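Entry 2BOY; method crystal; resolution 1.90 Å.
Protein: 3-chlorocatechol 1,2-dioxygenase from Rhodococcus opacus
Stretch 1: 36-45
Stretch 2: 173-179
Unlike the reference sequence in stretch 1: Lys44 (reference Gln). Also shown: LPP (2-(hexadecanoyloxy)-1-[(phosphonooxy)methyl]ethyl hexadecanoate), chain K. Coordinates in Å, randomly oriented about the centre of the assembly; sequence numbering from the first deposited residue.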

# COMPACT_ATOMS: atom_id res chain seq x y z
N GLY A 36 -0.97 10.68 1.05
CA GLY A 36 0.35 11.24 1.28
C GLY A 36 1.26 10.28 1.99
O GLY A 36 2.45 10.22 1.69
N TRP A 37 0.70 9.51 2.92
CA TRP A 37 1.51 8.53 3.67
C TRP A 37 2.01 7.43 2.76
O TRP A 37 3.20 7.11 2.74
CB TRP A 37 0.70 7.94 4.86
CG TRP A 37 1.54 6.96 5.66
CD1 TRP A 37 2.43 7.27 6.67
CD2 TRP A 37 1.59 5.57 5.49
NE1 TRP A 37 3.04 6.11 7.12
CE2 TRP A 37 2.55 5.05 6.40
CE3 TRP A 37 0.93 4.67 4.62
CZ2 TRP A 37 2.83 3.69 6.51
CZ3 TRP A 37 1.22 3.31 4.72
CH2 TRP A 37 2.18 2.83 5.66
N LEU A 38 1.11 6.88 1.95
CA LEU A 38 1.55 5.84 1.01
C LEU A 38 2.65 6.29 0.08
O LEU A 38 3.64 5.58 -0.14
CB LEU A 38 0.33 5.32 0.24
CG LEU A 38 -0.60 4.50 1.14
CD1 LEU A 38 -1.98 4.44 0.48
CD2 LEU A 38 -0.04 3.07 1.29
N ILE A 39 2.52 7.52 -0.44
CA ILE A 39 3.54 8.10 -1.31
C ILE A 39 4.90 8.16 -0.58
O ILE A 39 5.92 7.79 -1.15
CB ILE A 39 3.09 9.48 -1.82
CG1 ILE A 39 2.02 9.32 -2.91
CG2 ILE A 39 4.26 10.29 -2.38
CD1 ILE A 39 1.17 10.63 -3.13
N SER A 40 4.87 8.58 0.69
CA SER A 40 6.10 8.71 1.51
C SER A 40 6.82 7.36 1.75
O SER A 40 8.06 7.28 1.75
CB SER A 40 5.78 9.42 2.82
OG SER A 40 5.13 8.55 3.74
N VAL A 41 6.04 6.28 1.86
CA VAL A 41 6.62 4.96 1.98
C VAL A 41 7.54 4.66 0.81
O VAL A 41 8.71 4.21 1.01
CB VAL A 41 5.52 3.85 2.13
CG1 VAL A 41 6.20 2.48 2.22
CG2 VAL A 41 4.64 4.12 3.34
N GLY A 42 7.06 4.92 -0.40
CA GLY A 42 7.90 4.70 -1.57
C GLY A 42 9.06 5.70 -1.67
O GLY A 42 10.19 5.33 -1.99
N GLU A 43 8.80 6.95 -1.32
CA GLU A 43 9.85 7.98 -1.42
C GLU A 43 10.99 7.69 -0.44
O GLU A 43 12.16 7.98 -0.74
CB GLU A 43 9.27 9.37 -1.15
CG GLU A 43 8.36 9.84 -2.27
CD GLU A 43 7.71 11.19 -1.95
OE1 GLU A 43 7.41 11.47 -0.75
OE2 GLU A 43 7.47 11.95 -2.91
N LYS A 44 10.67 7.07 0.69
CA LYS A 44 11.70 6.77 1.69
C LYS A 44 12.20 5.31 1.60
O LYS A 44 12.94 4.85 2.45
CB LYS A 44 11.16 7.09 3.06
CG LYS A 44 10.55 8.47 3.15
CD LYS A 44 11.63 9.54 3.38
CE LYS A 44 11.53 10.65 2.35
N ASN A 45 11.82 4.61 0.54
CA ASN A 45 12.28 3.21 0.30
C ASN A 45 11.97 2.27 1.47
O ASN A 45 12.81 1.41 1.87
CB ASN A 45 13.77 3.15 -0.04
CG ASN A 45 14.12 4.00 -1.27
OD1 ASN A 45 13.56 3.82 -2.34
ND2 ASN A 45 15.05 4.94 -1.10
N GLY A 173 10.75 7.46 9.92
CA GLY A 173 10.31 6.99 8.61
C GLY A 173 8.80 6.75 8.65
O GLY A 173 8.18 6.78 9.73
N PRO A 174 8.20 6.53 7.48
CA PRO A 174 6.75 6.33 7.40
C PRO A 174 6.25 5.11 8.23
O PRO A 174 5.21 5.22 8.83
CB PRO A 174 6.49 6.12 5.90
CG PRO A 174 7.68 6.75 5.20
CD PRO A 174 8.84 6.51 6.15
N THR A 175 7.00 4.01 8.30
CA THR A 175 6.46 2.83 9.00
C THR A 175 6.35 3.17 10.49
O THR A 175 5.32 2.97 11.14
CB THR A 175 7.39 1.61 8.83
OG1 THR A 175 7.59 1.35 7.42
CG2 THR A 175 6.73 0.33 9.40
N GLY A 176 7.45 3.71 11.01
CA GLY A 176 7.51 4.15 12.39
C GLY A 176 6.52 5.26 12.64
O GLY A 176 5.95 5.32 13.75
N ALA A 177 6.28 6.12 11.64
CA ALA A 177 5.26 7.19 11.82
C ALA A 177 3.86 6.63 11.94
O ALA A 177 3.06 7.13 12.73
CB ALA A 177 5.31 8.22 10.68
N LEU A 178 3.53 5.62 11.14
CA LEU A 178 2.23 4.98 11.29
C LEU A 178 2.05 4.30 12.68
O LEU A 178 0.99 4.41 13.31
CB LEU A 178 2.03 3.92 10.19
CG LEU A 178 0.88 2.93 10.41
CD1 LEU A 178 -0.48 3.66 10.33
CD2 LEU A 178 0.97 1.86 9.36
N LEU A 179 3.08 3.57 13.12
CA LEU A 179 3.00 2.86 14.41
C LEU A 179 2.73 3.91 15.49
O LEU A 179 1.87 3.74 16.38
CB LEU A 179 4.33 2.17 14.71
CG LEU A 179 4.54 0.88 13.92
CD1 LEU A 179 6.00 0.50 13.82
CD2 LEU A 179 3.67 -0.26 14.47
C6 LPP K . -2.71 12.38 10.72
C7 LPP K . -2.37 10.97 10.24
C8 LPP K . -3.54 10.46 9.39
O9 LPP K . -1.14 10.99 9.46
O27 LPP K . -4.20 9.33 9.98
C11 LPP K . -0.30 9.76 9.49
O10 LPP K . 0.92 9.89 9.55
C12 LPP K . -0.90 8.35 9.45
C13 LPP K . -1.11 7.89 8.01
C14 LPP K . -2.14 6.76 7.90
C15 LPP K . -1.85 5.85 6.71
C16 LPP K . -2.66 4.56 6.78
C17 LPP K . -2.68 3.83 5.45
C18 LPP K . -2.59 2.33 5.66
C19 LPP K . -3.60 1.59 4.79
C20 LPP K . -3.93 0.20 5.35
C21 LPP K . -2.85 -0.83 5.04
C29 LPP K . -5.61 9.29 9.60
O28 LPP K . -6.12 10.32 9.18
C30 LPP K . -6.43 8.02 9.76
C31 LPP K . -5.98 6.96 8.76
C32 LPP K . -7.16 6.18 8.17
C33 LPP K . -6.67 5.22 7.10
C34 LPP K . -7.72 4.99 6.01
C35 LPP K . -7.10 4.32 4.80
C36 LPP K . -7.97 4.48 3.56
C37 LPP K . -7.13 4.34 2.29
C38 LPP K . -7.01 2.88 1.89
C39 LPP K . -5.65 2.56 1.29
C40 LPP K . -5.58 1.07 0.94
C41 LPP K . -4.15 0.56 0.94
C42 LPP K . -3.86 -0.31 -0.27
C43 LPP K . -2.35 -0.34 -0.55

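Two helical segments of one chain, far apart in sequence, meet here: residues 36-43 and residues 174-179. Their axes approach to 10.0 Å, and their N-to-C directions differ by 144°, so the helices run roughly antiparallel but clearly splayed. The backbones come nearest where the end of the first helix passes the start of the second: Val41 CA lies 5.6 Å from Pro174 CA, and Lys44 CA lies 7.1 Å from Gly173 CA. The contact is modest, 286 Å² summed over both sides, and Pro174 and Trp37 supply most of it.

Pro174 is the hub. It occupies the first helical turn, just after the N-cap residue Gly173, where a residue without an amide hydrogen costs the helix no bond. Its phi of -60°, enforced by the ring, suits the helix, and its CA-to-CB bond points toward the first stretch. The ring, with C-gamma exo pucker, thereby meets four residues of that stretch. Val41 CG2 packs against Pro174 CB at 3.7 Å, an apolar contact made with Val41 in the t rotamer (chi1 179°). Ser40 OG lies 3.4 Å from Pro174 CG, and Lys44 CB lies 3.9 Å from Pro174 CD.

Trp37 adds the one hydrogen bond between the stretches. Its CA-to-CB bond points sideways, yet chi1 of -178° (t) and chi2 of 83° bring the end of the indole nearer to the second helix. Trp37 NE1 donates to Pro174 O at 2.9 Å, with an N-H...O angle of 154°. The acceptor sits at the ring edge, near its plane, as an indole N-H requires. Pro174 O also accepts the helical bond from Leu178 N at 2.9 Å, so this carbonyl serves both the second helix and the contact. The same indole placement buries carbon: Trp37 CE2 is 4.1 Å from Pro174 CB, and Trp37 CZ2 is 3.8 Å from Leu178 CB. Leu178, with chi1 166° (t) and chi2 67° (p), lies one turn beyond Pro174, and its CA-to-CB bond likewise points toward the first helix. The bound lipid LPP also reaches Trp37, with its C13 3.6 Å from Trp37 CB.

Ser40 shows how a polar side chain can face a proline ring with its hydrogen-bonding need met. In the p rotamer (chi1 77°), Ser40 OG turns back along its own helix and donates to Trp37 O at 2.6 Å. Trp37 O also accepts from Val41 N at 3.1 Å, so the serine shares an acceptor with the helical backbone.

Lys44, which differs from the reference sequence, is the first residue to leave helical phi/psi, although Lys44 N still bonds to Ser40 O at 2.8 Å. Its CA-to-CB bond points toward the second stretch; since NZ is not modelled, the coordinates support a carbon contact there but cannot place the amine.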